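Local structure of hypothetical protein ybgI (Escherichia coli, Escherichia coli O157:H7, 1NMO) at residues E7-E12 with S227-E232; W130-M135 with V165-W170; L155-T160 with H201-Q206; G174-I179 with E194-T199. The protein holds a pair of iron ions in each subunit of a ring-shaped hexamer and may take part in degrading radiation-damaged nucleotides. All blocks are in the same frame, centred on the assembly; numbering follows the deposited sequence.

Contact 1 of 4, residues E7-E12 with S227-E232; sequences EQLINE and SEWLNE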
# COMPACT_ATOMS: atom_id res chain seq x y z
N GLU A 7 -46.94 -15.35 -4.56
CA GLU A 7 -46.86 -14.02 -5.11
C GLU A 7 -48.03 -13.26 -4.48
O GLU A 7 -47.88 -12.12 -3.96
CB GLU A 7 -47.01 -14.05 -6.64
CG GLU A 7 -47.29 -12.67 -7.29
CD GLU A 7 -47.57 -12.81 -8.80
OE1 GLU A 7 -48.34 -13.72 -9.14
OE2 GLU A 7 -47.02 -12.05 -9.65
N GLN A 8 -49.21 -13.87 -4.52
CA GLN A 8 -50.40 -13.21 -3.90
C GLN A 8 -50.16 -12.87 -2.39
O GLN A 8 -50.59 -11.83 -1.86
CB GLN A 8 -51.65 -14.12 -3.99
CG GLN A 8 -52.86 -13.54 -3.18
CD GLN A 8 -54.00 -14.54 -2.92
OE1 GLN A 8 -53.78 -15.78 -2.73
NE2 GLN A 8 -55.21 -14.02 -2.88
N LEU A 9 -49.44 -13.74 -1.71
CA LEU A 9 -49.20 -13.48 -0.28
C LEU A 9 -48.40 -12.18 -0.01
O LEU A 9 -48.74 -11.35 0.85
CB LEU A 9 -48.49 -14.69 0.31
CG LEU A 9 -48.16 -14.42 1.78
CD1 LEU A 9 -49.48 -14.35 2.64
CD2 LEU A 9 -47.31 -15.50 2.28
N ILE A 10 -47.30 -12.01 -0.74
CA ILE A 10 -46.43 -10.85 -0.54
C ILE A 10 -47.14 -9.67 -1.10
O ILE A 10 -47.18 -8.61 -0.50
CB ILE A 10 -45.04 -10.95 -1.30
CG1 ILE A 10 -44.38 -12.28 -1.01
CG2 ILE A 10 -44.11 -9.87 -0.82
CD1 ILE A 10 -44.65 -12.60 0.31
N ASN A 11 -47.74 -9.87 -2.26
CA ASN A 11 -48.48 -8.81 -2.89
C ASN A 11 -49.47 -8.19 -1.93
O ASN A 11 -49.49 -6.95 -1.76
CB ASN A 11 -49.17 -9.39 -4.06
CG ASN A 11 -48.45 -9.11 -5.34
OD1 ASN A 11 -47.37 -8.47 -5.38
ND2 ASN A 11 -49.04 -9.58 -6.44
N GLU A 12 -50.32 -9.01 -1.30
CA GLU A 12 -51.28 -8.40 -0.34
C GLU A 12 -50.62 -7.78 0.88
O GLU A 12 -51.07 -6.73 1.34
CB GLU A 12 -52.37 -9.40 0.08
CG GLU A 12 -53.50 -9.45 -1.01
CD GLU A 12 -54.28 -10.79 -1.01
OE1 GLU A 12 -54.20 -11.52 0.03
OE2 GLU A 12 -54.97 -11.09 -2.04
N SER A 227 -37.76 -11.40 4.37
CA SER A 227 -37.34 -12.83 4.41
C SER A 227 -37.61 -13.44 5.78
O SER A 227 -37.96 -14.62 5.87
CB SER A 227 -35.83 -12.96 4.09
OG SER A 227 -35.54 -12.39 2.83
N GLU A 228 -37.45 -12.63 6.85
CA GLU A 228 -37.71 -13.12 8.24
C GLU A 228 -39.21 -13.19 8.37
O GLU A 228 -39.75 -14.14 8.92
CB GLU A 228 -37.15 -12.12 9.25
CG GLU A 228 -35.64 -12.05 9.20
CD GLU A 228 -35.06 -10.80 9.88
OE1 GLU A 228 -35.82 -9.75 9.96
OE2 GLU A 228 -33.84 -10.89 10.31
N TRP A 229 -39.90 -12.21 7.84
CA TRP A 229 -41.35 -12.27 7.94
C TRP A 229 -41.83 -13.56 7.26
O TRP A 229 -42.80 -14.20 7.70
CB TRP A 229 -41.99 -11.09 7.19
CG TRP A 229 -43.48 -11.04 7.31
CD1 TRP A 229 -44.21 -10.49 8.35
CD2 TRP A 229 -44.45 -11.57 6.37
NE1 TRP A 229 -45.59 -10.65 8.11
CE2 TRP A 229 -45.75 -11.31 6.91
CE3 TRP A 229 -44.35 -12.24 5.14
CZ2 TRP A 229 -46.92 -11.70 6.24
CZ3 TRP A 229 -45.53 -12.65 4.47
CH2 TRP A 229 -46.80 -12.37 5.03
N LEU A 230 -41.21 -13.96 6.15
CA LEU A 230 -41.74 -15.20 5.55
C LEU A 230 -41.36 -16.39 6.44
O LEU A 230 -42.15 -17.29 6.62
CB LEU A 230 -41.20 -15.39 4.13
CG LEU A 230 -41.74 -14.46 3.05
CD1 LEU A 230 -40.63 -14.39 2.03
CD2 LEU A 230 -43.05 -15.04 2.36
N ASN A 231 -40.16 -16.42 6.98
CA ASN A 231 -39.81 -17.54 7.83
C ASN A 231 -40.76 -17.67 9.04
O ASN A 231 -41.11 -18.79 9.49
CB ASN A 231 -38.37 -17.38 8.32
CG ASN A 231 -37.37 -17.81 7.28
OD1 ASN A 231 -37.58 -18.83 6.59
ND2 ASN A 231 -36.26 -17.08 7.16
N GLU A 232 -41.16 -16.52 9.61
CA GLU A 232 -42.03 -16.55 10.79
C GLU A 232 -43.52 -16.74 10.46
O GLU A 232 -44.30 -17.12 11.35
CB GLU A 232 -41.79 -15.29 11.69
CG GLU A 232 -40.26 -14.99 11.98
CD GLU A 232 -39.94 -13.57 12.55
OE1 GLU A 232 -40.76 -12.61 12.31
OE2 GLU A 232 -38.85 -13.39 13.22

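Contact 2 of 4, residues W130-M135 with V165-W170; sequences WGELTM and VQRVAW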
# COMPACT_ATOMS: atom_id res chain seq x y z
N TRP A 130 -39.86 11.29 7.60
CA TRP A 130 -38.99 12.18 8.38
C TRP A 130 -39.18 11.80 9.84
O TRP A 130 -40.11 11.09 10.18
CB TRP A 130 -39.33 13.67 8.21
CG TRP A 130 -40.66 14.11 8.87
CD1 TRP A 130 -41.90 14.17 8.26
CD2 TRP A 130 -40.86 14.57 10.22
NE1 TRP A 130 -42.84 14.64 9.15
CE2 TRP A 130 -42.23 14.90 10.35
CE3 TRP A 130 -40.00 14.75 11.33
CZ2 TRP A 130 -42.77 15.41 11.55
CZ3 TRP A 130 -40.58 15.28 12.57
CH2 TRP A 130 -41.92 15.59 12.64
N GLY A 131 -38.26 12.22 10.68
CA GLY A 131 -38.41 11.94 12.10
C GLY A 131 -37.21 12.50 12.86
O GLY A 131 -36.54 13.43 12.34
N GLU A 132 -36.93 11.91 14.02
CA GLU A 132 -35.84 12.35 14.85
C GLU A 132 -34.98 11.27 15.48
O GLU A 132 -35.45 10.22 15.98
CB GLU A 132 -36.36 13.20 16.02
CG GLU A 132 -37.35 14.32 15.64
CD GLU A 132 -37.64 15.28 16.81
OE1 GLU A 132 -37.56 14.87 18.01
OE2 GLU A 132 -37.93 16.45 16.50
N LEU A 133 -33.69 11.53 15.45
CA LEU A 133 -32.79 10.60 16.12
C LEU A 133 -33.20 10.68 17.60
O LEU A 133 -33.44 11.78 18.15
CB LEU A 133 -31.35 11.10 16.02
CG LEU A 133 -30.74 10.88 14.67
CD1 LEU A 133 -29.54 11.83 14.51
CD2 LEU A 133 -30.34 9.40 14.54
N THR A 134 -33.33 9.52 18.23
CA THR A 134 -33.65 9.43 19.63
C THR A 134 -32.42 9.85 20.40
O THR A 134 -32.42 9.86 21.60
CB THR A 134 -33.99 8.00 20.04
OG1 THR A 134 -33.13 7.09 19.35
CG2 THR A 134 -35.47 7.71 19.73
N MSE A 135 -31.33 10.15 19.74
CA MSE A 135 -30.21 10.65 20.52
C MSE A 135 -29.50 11.59 19.59
O MSE A 135 -28.51 11.20 18.93
CB MSE A 135 -29.30 9.54 20.98
CG MSE A 135 -28.59 9.94 22.28
SE MSE A 135 -26.92 8.89 22.65
CE MSE A 135 -25.85 9.41 21.08
N VAL A 165 -27.58 17.33 15.10
CA VAL A 165 -28.60 16.83 14.19
C VAL A 165 -29.70 16.18 15.03
O VAL A 165 -29.46 15.22 15.79
CB VAL A 165 -28.07 15.74 13.27
CG1 VAL A 165 -29.22 15.03 12.56
CG2 VAL A 165 -27.16 16.33 12.28
N GLN A 166 -30.91 16.66 14.85
CA GLN A 166 -32.03 16.05 15.59
C GLN A 166 -33.10 15.52 14.62
O GLN A 166 -33.43 14.36 14.66
CB GLN A 166 -32.69 17.10 16.57
CG GLN A 166 -34.06 16.61 17.05
CD GLN A 166 -34.37 17.03 18.47
OE1 GLN A 166 -35.08 16.32 19.22
NE2 GLN A 166 -33.86 18.18 18.86
N ARG A 167 -33.61 16.39 13.75
CA ARG A 167 -34.68 16.06 12.80
C ARG A 167 -34.02 15.65 11.51
O ARG A 167 -33.14 16.33 10.99
CB ARG A 167 -35.61 17.30 12.63
CG ARG A 167 -36.68 17.19 11.56
CD ARG A 167 -37.59 18.48 11.63
NE ARG A 167 -38.27 18.43 12.92
CZ ARG A 167 -39.57 18.64 13.10
NH1 ARG A 167 -40.33 18.96 12.05
NH2 ARG A 167 -40.11 18.43 14.33
N VAL A 168 -34.46 14.53 10.97
CA VAL A 168 -33.86 13.93 9.77
C VAL A 168 -34.89 13.48 8.72
O VAL A 168 -36.08 13.31 9.04
CB VAL A 168 -33.11 12.69 10.26
CG1 VAL A 168 -32.55 11.95 9.11
CG2 VAL A 168 -32.00 13.12 11.18
N ALA A 169 -34.51 13.36 7.44
CA ALA A 169 -35.51 12.76 6.54
C ALA A 169 -34.62 11.82 5.71
O ALA A 169 -33.40 11.97 5.73
CB ALA A 169 -36.25 13.79 5.68
N TRP A 170 -35.17 10.87 4.96
CA TRP A 170 -34.28 9.98 4.28
C TRP A 170 -35.03 9.28 3.20
O TRP A 170 -36.26 9.31 3.22
CB TRP A 170 -33.76 8.96 5.28
CG TRP A 170 -34.80 8.06 5.92
CD1 TRP A 170 -35.20 6.83 5.51
CD2 TRP A 170 -35.61 8.36 7.09
NE1 TRP A 170 -36.20 6.34 6.33
CE2 TRP A 170 -36.47 7.25 7.30
CE3 TRP A 170 -35.69 9.48 7.97
CZ2 TRP A 170 -37.39 7.21 8.37
CZ3 TRP A 170 -36.62 9.45 9.04
CH2 TRP A 170 -37.44 8.33 9.22

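Contact 3 of 4, residues L155-T160 with H201-Q206; sequences LWCGDT and HSAREQ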
# COMPACT_ATOMS: atom_id res chain seq x y z
N LEU A 155 -20.52 9.10 2.55
CA LEU A 155 -20.02 10.40 2.10
C LEU A 155 -20.80 11.36 2.99
O LEU A 155 -22.02 11.29 3.02
CB LEU A 155 -20.41 10.69 0.65
CG LEU A 155 -20.43 12.20 0.29
CD1 LEU A 155 -19.14 12.79 0.83
CD2 LEU A 155 -20.45 12.44 -1.22
N TRP A 156 -20.13 12.25 3.72
CA TRP A 156 -20.87 13.21 4.55
C TRP A 156 -20.48 14.65 4.18
O TRP A 156 -19.30 15.00 4.12
CB TRP A 156 -20.63 12.97 6.03
CG TRP A 156 -20.98 14.17 6.99
CD1 TRP A 156 -22.18 14.83 7.08
CD2 TRP A 156 -20.10 14.82 7.93
NE1 TRP A 156 -22.09 15.86 8.00
CE2 TRP A 156 -20.83 15.87 8.53
CE3 TRP A 156 -18.77 14.62 8.31
CZ2 TRP A 156 -20.28 16.71 9.50
CZ3 TRP A 156 -18.22 15.47 9.28
CH2 TRP A 156 -18.97 16.49 9.85
N CYS A 157 -21.48 15.46 3.88
CA CYS A 157 -21.21 16.82 3.55
C CYS A 157 -22.01 17.64 4.55
O CYS A 157 -23.23 17.76 4.43
CB CYS A 157 -21.65 17.11 2.11
SG CYS A 157 -21.51 18.87 1.65
N GLY A 158 -21.32 18.21 5.53
CA GLY A 158 -22.06 18.99 6.55
C GLY A 158 -21.50 20.34 6.97
O GLY A 158 -21.89 20.91 8.00
N ASP A 159 -20.61 20.86 6.15
CA ASP A 159 -19.98 22.16 6.34
C ASP A 159 -21.00 23.25 6.76
O ASP A 159 -20.69 24.09 7.58
CB ASP A 159 -19.30 22.61 5.04
CG ASP A 159 -18.40 21.52 4.40
OD1 ASP A 159 -17.34 21.19 5.08
OD2 ASP A 159 -18.79 21.05 3.25
N THR A 160 -22.22 23.24 6.22
CA THR A 160 -23.17 24.29 6.65
C THR A 160 -24.38 23.78 7.39
O THR A 160 -25.44 24.45 7.46
CB THR A 160 -23.64 25.13 5.45
OG1 THR A 160 -24.49 24.34 4.60
CG2 THR A 160 -22.39 25.60 4.59
N HIS A 201 -24.52 20.88 -3.78
CA HIS A 201 -24.84 22.32 -3.68
C HIS A 201 -26.13 22.46 -2.86
O HIS A 201 -26.40 23.50 -2.18
CB HIS A 201 -25.05 22.93 -5.10
CG HIS A 201 -23.92 22.63 -6.04
ND1 HIS A 201 -22.60 22.90 -5.73
CD2 HIS A 201 -23.89 21.99 -7.24
CE1 HIS A 201 -21.81 22.44 -6.69
NE2 HIS A 201 -22.57 21.88 -7.61
N SER A 202 -27.00 21.46 -2.97
CA SER A 202 -28.23 21.55 -2.18
C SER A 202 -27.91 21.46 -0.70
O SER A 202 -28.45 22.23 0.08
CB SER A 202 -29.20 20.43 -2.54
OG SER A 202 -29.61 20.56 -3.90
N ALA A 203 -27.01 20.55 -0.31
CA ALA A 203 -26.64 20.37 1.09
C ALA A 203 -26.07 21.64 1.63
O ALA A 203 -26.49 22.14 2.72
CB ALA A 203 -25.61 19.27 1.22
N ARG A 204 -25.11 22.17 0.85
CA ARG A 204 -24.42 23.38 1.22
C ARG A 204 -25.31 24.65 1.28
O ARG A 204 -25.27 25.38 2.26
CB ARG A 204 -23.26 23.65 0.22
CG ARG A 204 -22.03 22.77 0.43
CD ARG A 204 -21.00 22.96 -0.77
NE ARG A 204 -19.83 22.06 -0.63
CZ ARG A 204 -18.89 21.95 -1.59
NH1 ARG A 204 -19.01 22.66 -2.72
NH2 ARG A 204 -17.80 21.16 -1.42
N GLU A 205 -26.07 24.90 0.22
CA GLU A 205 -26.87 26.11 0.10
C GLU A 205 -28.12 26.19 0.95
O GLU A 205 -28.68 27.28 1.16
CB GLU A 205 -27.17 26.36 -1.37
CG GLU A 205 -25.89 26.91 -2.09
CD GLU A 205 -26.09 27.04 -3.64
OE1 GLU A 205 -27.15 27.53 -4.11
OE2 GLU A 205 -25.20 26.63 -4.41
N GLN A 206 -28.56 25.04 1.45
CA GLN A 206 -29.74 25.02 2.31
C GLN A 206 -29.36 24.65 3.75
O GLN A 206 -30.24 24.48 4.58
CB GLN A 206 -30.84 24.10 1.73
CG GLN A 206 -31.50 24.70 0.45
CD GLN A 206 -32.30 23.67 -0.44
OE1 GLN A 206 -31.97 22.46 -0.50
NE2 GLN A 206 -33.30 24.17 -1.18
O HOH W 1 -23.74 21.38 4.61

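Contact 4 of 4, residues G174-I179 with E194-T199; sequences GGQSFI and EVSEQT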
# COMPACT_ATOMS: atom_id res chain seq x y z
N GLY A 174 -31.39 5.36 -4.59
CA GLY A 174 -31.06 6.58 -5.32
C GLY A 174 -32.07 7.69 -5.02
O GLY A 174 -32.75 8.13 -5.95
N GLY A 175 -32.20 8.09 -3.74
CA GLY A 175 -33.14 9.13 -3.38
C GLY A 175 -32.56 10.53 -3.29
O GLY A 175 -33.21 11.43 -2.79
N GLN A 176 -31.35 10.75 -3.80
CA GLN A 176 -30.71 12.05 -3.68
C GLN A 176 -31.53 13.19 -4.19
O GLN A 176 -31.32 14.33 -3.80
CB GLN A 176 -29.44 12.22 -4.55
CG GLN A 176 -28.52 11.09 -4.91
CD GLN A 176 -29.03 10.12 -5.96
OE1 GLN A 176 -29.88 9.29 -5.63
NE2 GLN A 176 -28.48 10.16 -7.22
N SER A 177 -32.39 12.93 -5.17
CA SER A 177 -33.07 14.08 -5.75
C SER A 177 -34.16 14.63 -4.83
O SER A 177 -34.75 15.70 -5.12
CB SER A 177 -33.61 13.71 -7.16
OG SER A 177 -34.67 12.79 -7.05
N PHE A 178 -34.37 13.95 -3.70
CA PHE A 178 -35.42 14.37 -2.77
C PHE A 178 -34.84 15.33 -1.76
O PHE A 178 -35.53 15.80 -0.87
CB PHE A 178 -35.98 13.15 -2.05
CG PHE A 178 -36.92 12.34 -2.90
CD1 PHE A 178 -38.10 12.93 -3.42
CD2 PHE A 178 -36.69 10.97 -3.13
CE1 PHE A 178 -39.02 12.19 -4.14
CE2 PHE A 178 -37.60 10.20 -3.86
CZ PHE A 178 -38.75 10.77 -4.37
N ILE A 179 -33.56 15.61 -1.86
CA ILE A 179 -33.01 16.50 -0.91
C ILE A 179 -33.63 17.91 -0.83
O ILE A 179 -33.74 18.49 0.28
CB ILE A 179 -31.49 16.63 -1.09
CG1 ILE A 179 -30.93 17.48 0.06
CG2 ILE A 179 -31.13 17.27 -2.48
CD1 ILE A 179 -29.33 17.40 0.22
N GLU A 194 -27.31 7.19 -2.80
CA GLU A 194 -26.37 7.72 -3.77
C GLU A 194 -26.28 9.23 -3.69
O GLU A 194 -27.03 9.88 -2.93
CB GLU A 194 -26.83 7.32 -5.17
CG GLU A 194 -27.30 5.94 -5.30
CD GLU A 194 -27.32 5.54 -6.77
OE1 GLU A 194 -27.08 6.46 -7.58
OE2 GLU A 194 -27.56 4.32 -7.12
N VAL A 195 -25.36 9.79 -4.48
CA VAL A 195 -25.14 11.22 -4.53
C VAL A 195 -24.88 11.65 -6.00
O VAL A 195 -24.28 10.88 -6.78
CB VAL A 195 -23.92 11.63 -3.63
CG1 VAL A 195 -22.60 11.15 -4.24
CG2 VAL A 195 -23.87 13.15 -3.41
N SER A 196 -25.38 12.83 -6.38
CA SER A 196 -25.07 13.34 -7.70
C SER A 196 -24.36 14.69 -7.55
O SER A 196 -24.20 15.28 -6.42
CB SER A 196 -26.31 13.47 -8.58
OG SER A 196 -26.83 12.17 -8.81
N GLU A 197 -23.90 15.21 -8.68
CA GLU A 197 -23.17 16.48 -8.62
C GLU A 197 -24.03 17.57 -7.95
O GLU A 197 -23.59 18.30 -7.08
CB GLU A 197 -22.79 16.88 -10.08
CG GLU A 197 -21.82 18.09 -10.32
CD GLU A 197 -22.52 19.43 -10.15
OE1 GLU A 197 -23.75 19.42 -10.39
OE2 GLU A 197 -21.86 20.46 -9.77
N GLN A 198 -25.30 17.64 -8.30
CA GLN A 198 -26.08 18.73 -7.78
C GLN A 198 -26.44 18.67 -6.31
O GLN A 198 -26.68 19.71 -5.69
CB GLN A 198 -27.32 18.85 -8.63
CG GLN A 198 -28.20 17.63 -8.47
CD GLN A 198 -29.18 17.57 -9.59
OE1 GLN A 198 -30.11 18.45 -9.70
NE2 GLN A 198 -28.99 16.56 -10.49
N THR A 199 -26.56 17.43 -5.79
CA THR A 199 -26.89 17.13 -4.39
C THR A 199 -26.01 17.94 -3.42
O THR A 199 -26.49 18.47 -2.39
CB THR A 199 -26.63 15.64 -4.06
OG1 THR A 199 -27.07 14.77 -5.14
CG2 THR A 199 -27.38 15.27 -2.77
O HOH W 2 -29.85 16.03 -5.51

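Contact 1 of 4, residues E7-E12 with S227-E232
L9 and W229 reach toward each other tip to tip between helices 3-13 and 221-233, and I10 meets L230 beside them. The short axes stay 12.4 Å apart at their closest, at 120° between their N-to-C directions, so the backbones stand well apart and four side-chain ends bridge the gap. The bump from helix 221-233 is the six-membered end of the W229 indole. L9 receives it with its forked end: L9 CD2 lies 4.0 Å from W229 CZ3, while L9 CD1 lies 4.1 Å from W229 CH2. W229 CG is anti to the backbone N (chi1 -177°), which starts the ring outward toward helix 3-13. The second bump is smaller and tighter. I10 and L230 cross at about a right angle, with I10 CD1 3.6 Å from L230 CD2. The two pairs are knitted together diagonally, since I10 CD1 also comes within 4.3 Å of W229 CZ3 and L9 CD2 within 4.3 Å of L230 CD2. Around the contact, L230 also packs on V238 of strand 237-240, and I10 on W96 in the loop after strand 92-95. Between the two segments every touching atom is carbon and 150 Å² is buried, consistent with an association carried by dispersion and the hydrophobic effect at a few methyl and ring contacts.

Contact 2 of 4, residues W130-M135 with V165-W170
W130 and R167 lie face against face across two antiparallel strands. W130 CZ3 stands over the centre of the R167 guanidinium, 3.5 Å from R167 CZ, and the ring and guanidinium planes are 30° apart. This pair is diagonal in the ladder, where W130 faces A169 and E132 faces R167 as non-hydrogen-bonded pairs; all four side chains share one face of the sheet. The R167 chain runs extended to CD and then bends (chi3 -65°), which turns NE aside from the line of the chain. E132 approaches the same group at its edge, near the guanidinium plane: E132 OE2 is 3.7 Å from R167 NH2, a long salt bridge, with the carboxylate turned 66° against the guanidinium. R167 therefore has an aromatic ring on one face and a carboxylate at its rim. Nearer the backbone, W130 CB meets A169 CB at 4.0 Å.

G131 and V168 form the hydrogen-bonded pair, with G131 N 2.9 Å from V168 O and V168 N 2.7 Å from G131 O. L133 N adds a bond of 2.9 Å to Q166 O. The W170 ring turns its edge to the opposite strand, bringing CZ3 to 3.6 Å from G131 N. L133 CD1 packs on V165 CG1 at 3.8 Å.

In the six-stranded mixed sheet, strand 128-137 lies between strands 118-123 and 165-170. V168 and W170 lean on I191 of strand 189-192, W170 NE1 bonds to N109 O of helix 108-116, and the W130 ring meets that of F185 from helix 179-185.

Contact 3 of 4, residues L155-T160 with H201-Q206
C157 and A203 approach to 6.9 Å between CA atoms, and T160 and R204 to 5.6 Å, where the end of strand 155-157 and its following loop run beside helix 197-205. That helix is the connection of a beta-alpha-beta crossover between the parallel strands 189-192 and 209-212, and it packs here against the outermost strand of the six-stranded sheet.

C157 SG, anti to its backbone N (chi1 174°), fills the angle between two residues of the helix, 4.1 Å from A203 CB and equally 4.1 Å from R204 CG. Polar contact comes from T160, whose OG1 donates to R204 O at 2.7 Å. The C=O...donor angle of 119° shows the hydroxyl coming in well to one side of the carbonyl direction. D159 and R204 lie side by side and point the same way, but D159 OD2 stays 4.1 Å from R204 NE, beyond a salt bridge. R204 NH1 instead hydrogen-bonds P244 O of the second subunit. R54 of the third subunit makes a long, weak ion pair with D159 and comes close to R204, so the D159 charge may partly offset that like-charge approach. Water 1 accepts from T160 N at 2.9 Å and donates weakly to A203 O at 3.4 Å.

Contact 4 of 4, residues G174-I179 with E194-T199
Two loops that leave the C-terminal ends of the neighbouring parallel strands 165-170 and 189-192 meet here, beside the dinuclear iron site; each leads into a helix of the alternating beta-alpha domain. G174 CA packs against E194 CG at 3.8 Å. The E194 chain is extended beyond CG (chi2 -162°), and its OE2 hydrogen-bonds ND1 of H215, an iron ligand. E194 is therefore a second-shell residue that would help fix the orientation of that imidazole. The same carboxylate also reaches the second subunit, where OE2 accepts from E197 N, and S196 OG bonds in turn to E194 OE1 of that subunit.

Q176 covers the most surface of the first segment. The modelled position of its outer side chain against E194 is doubtful, but its CB stands 3.5 Å from T199 OG1. The loop is wound into a short 3-10 turn, evidenced by F178 N bonding to G175 O at 2.9 Å. Farther along, I179 CD1 touches T199 CG2 at 4.2 Å, and both side chains also pack on F210 of strand 209-212.

T199 links several parts of the contact. Its OG1 lies beside its own backbone N (chi1 -42°) and accepts from S196 N at 2.9 Å with an N-H...O angle of 159°, a bond that would help fix the start of helix 197-205. Water 2 bridges the two segments, donating to Q176 O at 2.8 Å and lying 3.1 Å from T199 OG1.

Overall arrangement
Contacts 2, 3 and 4 gather round the six-stranded sheet, whereas contact 1 belongs to the five-stranded one, its centre 30 to 39 Å from theirs. Contacts 3 and 4 share helix 197-205 and touch directly: S202 CB is 3.7 Å from I179 CG2, and L155 CD2 is 3.9 Å from V195 CG1. Both also face the second subunit. Contact 2 adjoins contact 4 in sequence, through strand 165-170 and the loop after it, with centres 18 Å apart. The iron site lies nearest contact 4, residue G174 approaching an iron to about 6 Å. The W170 side chain of contact 2 is about 10 Å from an iron, and the I10 side chain of contact 1 about 10 Å from that of H63, an iron ligand.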